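Local coordinates for protein 2-nitrobenzoate nitroreductase (Pseudomonas fluorescens, PDB 4Z85) that reduces the nitro group of 2-nitrobenzoate and probably uses bound FMN as its cofactor, at residues K79-R84 and C141-I146; A135-E140 and D180-Y185. All coordinates share one frame; numbering follows the deposited sequence.

Contact 1: K79-R84 and C141-I146; sequences KNIIER and CKLYKI
I82 and I146 form the tight part of this contact. CD1 of I146 presses on CG1 of I82 at 3.4 Å, closer than usual for two carbons. CD1 of I82 stands a little further off, 4.0 Å from the same methyl. I146 holds its side chain extended (chi2 177°), which carries CD1 out to the helix. The two side chains cross at about a right angle. Segment 141-146 lies in strand 137-150 of the closed antiparallel barrel of the flavin reductase-like domain, and helix 77-84 packs against it. A classic beta bulge interrupts the strand here, with Y144 and K145 together opposite F157 of strand 153-165. In a regular strand L143 and I146 would point to opposite sides; across the bulge both point at the helix. At L143 the spacing is ordinary. Its CD1 meets CG2 of I81 at 3.7 Å, and CD2 is 4.2 Å from the carbonyl O of I81. I81 is buried and also rests on F87 of the next strand, while L143 leans on V156. No hydrogen bond links the two segments. I82, by contrast, is exposed, so the tight pair is the one at the solvent edge.

Contact 2: A135-E140 and D180-Y185; sequences APIAWE and DLFQPY
P136 and I137 hold the ring of F182 from two directions. P136 comes first and meets the ring at its edge. Its CG lies 4.0 Å from CE1 of F182, near the ring plane, and the two side chains meet obliquely. Next, I137 begins the strand and covers one face. Its CD1 sits 3.6 Å from the centroid of the F182 ring and only 4° off the ring normal. This is a CH-pi contact centred on the ring, with all six ring carbons almost equally far from the methyl. The extended I137 side chain (chi2 177°) puts CD1 at its far end, over that centre. The opposite face is covered from within the loop itself: CD of P184 lies 3.6 Å above the plane, also over the centre. F182 is therefore sandwiched between an isoleucine methyl and a proline ring carbon. CG of F182 is anti to the backbone N (chi1 176°), which swings the ring from the loop toward the strand. An alanine here is likely to leave I137 CD1 and P184 CD without the ring between them and open a gap in this buried contact. Further along, NE1 of W139 is hydrogen-bonded to OG of S21 of the second subunit, and F182 and P184 pack on G20 and G23 of that subunit, which places the contact beside the dimer interface. Strand 137-150 runs here between strands 86-90 and 153-165, with I137 touching F165. The loop of F182 leads into strand 185-187, and Y185 at its end packs on helix 94-103.

In the fold
From the N terminus, helix 77-84 comes first, then strand 137-150, then the loop before strand 185-187. Contact 1 closes a loop of 56 residues between the helix and the middle of strand 137-150. Contact 2 starts just before contact 1 has closed, at residues 135-140, and closes a loop of 39 residues without helix and mostly strand. The two loops therefore cross rather than nest. Segments 135-140 and 141-146 adjoin, so strand 137-150 serves both contacts, whose centres are about 22 Å apart. Contact 1 joins the helix to the barrel. Contact 2 joins the start of the same strand to the C-terminal part of the chain, next to the second subunit.

Contact 1: K79-R84 and C141-I146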
loop_
_atom_site.group_PDB
_atom_site.type_symbol
_atom_site.label_atom_id
_atom_site.label_comp_id
_atom_site.label_asym_id
_atom_site.label_seq_id
_atom_site.Cartn_x
_atom_site.Cartn_y
_atom_site.Cartn_z
ATOM N N LYS A 79 -16.936 12.519 5.626
ATOM C CA LYS A 79 -17.993 12.991 6.518
ATOM C C LYS A 79 -18.752 11.827 7.158
ATOM O O LYS A 79 -19.070 11.861 8.348
ATOM C CB LYS A 79 -18.956 13.911 5.757
ATOM C CG LYS A 79 -20.052 14.526 6.619
ATOM C CD LYS A 79 -20.840 15.569 5.829
ATOM C CE LYS A 79 -21.836 16.300 6.706
ATOM N NZ LYS A 79 -22.565 17.340 5.933
ATOM N N ASN A 80 -19.028 10.786 6.375
ATOM C CA ASN A 80 -19.698 9.595 6.889
ATOM C C ASN A 80 -18.879 8.910 7.988
ATOM O O ASN A 80 -19.416 8.451 9.007
ATOM C CB ASN A 80 -19.957 8.593 5.763
ATOM C CG ASN A 80 -20.937 9.108 4.719
ATOM O OD1 ASN A 80 -21.509 10.192 4.856
ATOM N ND2 ASN A 80 -21.129 8.320 3.658
ATOM N N ILE A 81 -17.566 8.846 7.767
ATOM C CA ILE A 81 -16.678 8.228 8.744
ATOM C C ILE A 81 -16.589 9.081 10.015
ATOM O O ILE A 81 -16.609 8.556 11.130
ATOM C CB ILE A 81 -15.263 8.005 8.152
ATOM C CG1 ILE A 81 -15.297 6.847 7.154
ATOM C CG2 ILE A 81 -14.247 7.747 9.271
ATOM C CD1 ILE A 81 -13.981 6.646 6.392
ATOM N N ILE A 82 -16.495 10.394 9.840
ATOM C CA ILE A 82 -16.445 11.322 10.972
ATOM C C ILE A 82 -17.699 11.212 11.825
ATOM O O ILE A 82 -17.624 11.127 13.057
ATOM C CB ILE A 82 -16.280 12.772 10.496
ATOM C CG1 ILE A 82 -14.871 12.986 9.955
ATOM C CG2 ILE A 82 -16.561 13.753 11.630
ATOM C CD1 ILE A 82 -14.655 14.330 9.305
ATOM N N GLU A 83 -18.847 11.169 11.164
ATOM C CA GLU A 83 -20.128 11.128 11.854
ATOM C C GLU A 83 -20.380 9.796 12.547
ATOM O O GLU A 83 -20.822 9.774 13.696
ATOM C CB GLU A 83 -21.265 11.428 10.875
ATOM C CG GLU A 83 -21.262 12.859 10.351
ATOM C CD GLU A 83 -22.326 13.115 9.293
ATOM O OE1 GLU A 83 -22.855 12.139 8.708
ATOM O OE2 GLU A 83 -22.636 14.302 9.048
ATOM N N ARG A 84 -20.089 8.683 11.871
ATOM C CA ARG A 84 -20.431 7.382 12.445
ATOM C C ARG A 84 -19.276 6.709 13.202
ATOM O O ARG A 84 -19.507 5.797 13.994
ATOM C CB ARG A 84 -20.926 6.444 11.347
ATOM C CG ARG A 84 -22.101 6.974 10.551
ATOM C CD ARG A 84 -23.361 6.235 10.927
ATOM N NE ARG A 84 -24.504 6.636 10.112
ATOM C CZ ARG A 84 -25.674 6.010 10.128
ATOM N NH1 ARG A 84 -25.844 4.956 10.913
ATOM N NH2 ARG A 84 -26.669 6.432 9.359
ATOM N N CYS A 141 -14.553 -1.908 10.643
ATOM C CA CYS A 141 -13.636 -0.921 11.199
ATOM C C CYS A 141 -14.292 0.181 12.000
ATOM O O CYS A 141 -15.418 0.617 11.713
ATOM C CB CYS A 141 -12.833 -0.258 10.082
ATOM S SG CYS A 141 -12.027 -1.409 8.963
ATOM N N LYS A 142 -13.539 0.644 12.991
ATOM C CA LYS A 142 -13.869 1.847 13.723
ATOM C C LYS A 142 -12.813 2.898 13.454
ATOM O O LYS A 142 -11.651 2.580 13.186
ATOM C CB LYS A 142 -13.982 1.556 15.220
ATOM C CG LYS A 142 -15.152 0.635 15.536
ATOM C CD LYS A 142 -15.229 0.323 17.031
ATOM C CE LYS A 142 -16.564 -0.309 17.412
ATOM N NZ LYS A 142 -16.628 -0.610 18.885
ATOM N N LEU A 143 -13.225 4.152 13.516
ATOM C CA LEU A 143 -12.303 5.254 13.330
ATOM C C LEU A 143 -11.336 5.330 14.491
ATOM O O LEU A 143 -11.748 5.388 15.645
ATOM C CB LEU A 143 -13.062 6.579 13.196
ATOM C CG LEU A 143 -12.159 7.795 12.985
ATOM C CD1 LEU A 143 -11.421 7.677 11.635
ATOM C CD2 LEU A 143 -12.933 9.102 13.074
ATOM N N TYR A 144 -10.049 5.325 14.190
ATOM C CA TYR A 144 -9.048 5.541 15.211
ATOM C C TYR A 144 -8.739 7.027 15.314
ATOM O O TYR A 144 -8.814 7.627 16.396
ATOM C CB TYR A 144 -7.791 4.758 14.889
ATOM C CG TYR A 144 -6.806 4.689 16.027
ATOM C CD1 TYR A 144 -6.963 3.747 17.041
ATOM C CD2 TYR A 144 -5.734 5.568 16.108
ATOM C CE1 TYR A 144 -6.055 3.658 18.075
ATOM C CE2 TYR A 144 -4.826 5.495 17.147
ATOM C CZ TYR A 144 -4.997 4.535 18.133
ATOM O OH TYR A 144 -4.085 4.467 19.161
ATOM N N LYS A 145 -8.384 7.629 14.181
ATOM C CA LYS A 145 -8.056 9.057 14.196
ATOM C C LYS A 145 -7.995 9.601 12.789
ATOM O O LYS A 145 -7.588 8.897 11.878
ATOM C CB LYS A 145 -6.712 9.297 14.884
ATOM C CG LYS A 145 -6.102 10.665 14.661
ATOM C CD LYS A 145 -5.503 11.205 15.938
ATOM C CE LYS A 145 -4.022 10.935 15.994
ATOM N NZ LYS A 145 -3.475 11.340 17.327
ATOM N N ILE A 146 -8.374 10.858 12.602
ATOM C CA ILE A 146 -8.132 11.496 11.308
ATOM C C ILE A 146 -7.016 12.505 11.482
ATOM O O ILE A 146 -7.035 13.307 12.416
ATOM C CB ILE A 146 -9.387 12.171 10.753
ATOM C CG1 ILE A 146 -10.446 11.108 10.454
ATOM C CG2 ILE A 146 -9.064 12.942 9.473
ATOM C CD1 ILE A 146 -11.720 11.662 9.975
#

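Contact 2: A135-E140 and D180-Y185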
loop_
_atom_site.group_PDB
_atom_site.type_symbol
_atom_site.label_atom_id
_atom_site.label_comp_id
_atom_site.label_asym_id
_atom_site.label_seq_id
_atom_site.Cartn_x
_atom_site.Cartn_y
_atom_site.Cartn_z
ATOM N N ALA A 135 -18.170 -9.143 -1.697
ATOM C CA ALA A 135 -16.757 -8.928 -1.344
ATOM C C ALA A 135 -16.089 -10.211 -0.875
ATOM O O ALA A 135 -16.683 -10.983 -0.130
ATOM C CB ALA A 135 -16.623 -7.850 -0.268
ATOM N N PRO A 136 -14.836 -10.444 -1.306
ATOM C CA PRO A 136 -14.111 -11.652 -0.888
ATOM C C PRO A 136 -13.778 -11.635 0.599
ATOM O O PRO A 136 -13.877 -12.645 1.292
ATOM C CB PRO A 136 -12.839 -11.617 -1.740
ATOM C CG PRO A 136 -12.669 -10.157 -2.120
ATOM C CD PRO A 136 -14.057 -9.617 -2.248
ATOM N N ILE A 137 -13.357 -10.465 1.064
ATOM C CA ILE A 137 -12.949 -10.237 2.443
ATOM C C ILE A 137 -13.382 -8.826 2.777
ATOM O O ILE A 137 -13.350 -7.954 1.914
ATOM C CB ILE A 137 -11.416 -10.390 2.648
ATOM C CG1 ILE A 137 -10.920 -11.782 2.219
ATOM C CG2 ILE A 137 -11.038 -10.132 4.097
ATOM C CD1 ILE A 137 -9.413 -11.952 2.338
ATOM N N ALA A 138 -13.804 -8.595 4.019
ATOM C CA ALA A 138 -14.136 -7.248 4.465
ATOM C C ALA A 138 -13.636 -7.018 5.877
ATOM O O ALA A 138 -13.654 -7.913 6.706
ATOM C CB ALA A 138 -15.644 -7.007 4.384
ATOM N N TRP A 139 -13.137 -5.821 6.143
ATOM C CA TRP A 139 -12.759 -5.415 7.485
ATOM C C TRP A 139 -13.874 -4.548 8.060
ATOM O O TRP A 139 -14.261 -3.544 7.463
ATOM C CB TRP A 139 -11.452 -4.613 7.485
ATOM C CG TRP A 139 -10.209 -5.338 7.095
ATOM C CD1 TRP A 139 -10.047 -6.684 6.906
ATOM C CD2 TRP A 139 -8.930 -4.740 6.854
ATOM N NE1 TRP A 139 -8.739 -6.957 6.571
ATOM C CE2 TRP A 139 -8.034 -5.780 6.539
ATOM C CE3 TRP A 139 -8.456 -3.416 6.872
ATOM C CZ2 TRP A 139 -6.693 -5.540 6.230
ATOM C CZ3 TRP A 139 -7.134 -3.184 6.571
ATOM C CH2 TRP A 139 -6.262 -4.236 6.255
ATOM N N GLU A 140 -14.405 -4.954 9.210
ATOM C CA GLU A 140 -15.291 -4.114 9.998
ATOM C C GLU A 140 -14.419 -3.220 10.873
ATOM O O GLU A 140 -13.641 -3.719 11.716
ATOM C CB GLU A 140 -16.246 -4.975 10.848
ATOM C CG GLU A 140 -17.069 -5.958 9.998
ATOM C CD GLU A 140 -18.088 -6.753 10.808
ATOM O OE1 GLU A 140 -18.103 -6.615 12.050
ATOM O OE2 GLU A 140 -18.868 -7.515 10.191
ATOM N N ASP A 180 -3.394 -18.788 -1.465
ATOM C CA ASP A 180 -3.456 -19.265 -2.840
ATOM C C ASP A 180 -4.786 -18.934 -3.518
ATOM O O ASP A 180 -4.820 -18.667 -4.718
ATOM C CB ASP A 180 -3.224 -20.784 -2.893
ATOM C CG ASP A 180 -1.804 -21.178 -2.522
ATOM O OD1 ASP A 180 -1.090 -20.361 -1.900
ATOM O OD2 ASP A 180 -1.399 -22.314 -2.849
ATOM N N LEU A 181 -5.881 -18.950 -2.759
ATOM C CA LEU A 181 -7.207 -18.763 -3.350
ATOM C C LEU A 181 -7.672 -17.310 -3.420
ATOM O O LEU A 181 -8.454 -16.948 -4.299
ATOM C CB LEU A 181 -8.248 -19.573 -2.578
ATOM C CG LEU A 181 -8.090 -21.091 -2.562
ATOM C CD1 LEU A 181 -9.165 -21.703 -1.675
ATOM C CD2 LEU A 181 -8.177 -21.642 -3.972
ATOM N N PHE A 182 -7.208 -16.497 -2.474
ATOM C CA PHE A 182 -7.540 -15.079 -2.435
ATOM C C PHE A 182 -6.740 -14.353 -3.514
ATOM O O PHE A 182 -5.514 -14.355 -3.482
ATOM C CB PHE A 182 -7.248 -14.507 -1.039
ATOM C CG PHE A 182 -7.468 -13.023 -0.920
ATOM C CD1 PHE A 182 -8.612 -12.432 -1.424
ATOM C CD2 PHE A 182 -6.529 -12.229 -0.284
ATOM C CE1 PHE A 182 -8.818 -11.069 -1.298
ATOM C CE2 PHE A 182 -6.724 -10.861 -0.161
ATOM C CZ PHE A 182 -7.864 -10.290 -0.666
ATOM N N GLN A 183 -7.433 -13.762 -4.479
ATOM C CA GLN A 183 -6.757 -13.166 -5.629
ATOM C C GLN A 183 -7.188 -11.729 -5.836
ATOM O O GLN A 183 -7.901 -11.400 -6.786
ATOM C CB GLN A 183 -7.011 -13.995 -6.894
ATOM C CG GLN A 183 -6.420 -15.390 -6.803
ATOM C CD GLN A 183 -6.461 -16.110 -8.145
ATOM O OE1 GLN A 183 -7.311 -15.821 -8.982
ATOM N NE2 GLN A 183 -5.533 -17.034 -8.357
ATOM N N PRO A 184 -6.716 -10.845 -4.953
ATOM C CA PRO A 184 -7.094 -9.438 -5.100
ATOM C C PRO A 184 -6.470 -8.774 -6.330
ATOM O O PRO A 184 -5.446 -9.232 -6.844
ATOM C CB PRO A 184 -6.564 -8.800 -3.811
ATOM C CG PRO A 184 -5.394 -9.664 -3.424
ATOM C CD PRO A 184 -5.809 -11.072 -3.817
ATOM N N TYR A 185 -7.111 -7.704 -6.789
ATOM C CA TYR A 185 -6.576 -6.818 -7.827
ATOM C C TYR A 185 -5.690 -5.754 -7.196
ATOM O O TYR A 185 -6.094 -5.134 -6.219
ATOM C CB TYR A 185 -7.701 -6.095 -8.570
ATOM C CG TYR A 185 -8.364 -6.893 -9.659
ATOM C CD1 TYR A 185 -8.559 -8.262 -9.523
ATOM C CD2 TYR A 185 -8.810 -6.267 -10.815
ATOM C CE1 TYR A 185 -9.177 -8.995 -10.530
ATOM C CE2 TYR A 185 -9.418 -6.990 -11.821
ATOM C CZ TYR A 185 -9.596 -8.346 -11.672
ATOM O OH TYR A 185 -10.210 -9.059 -12.678
#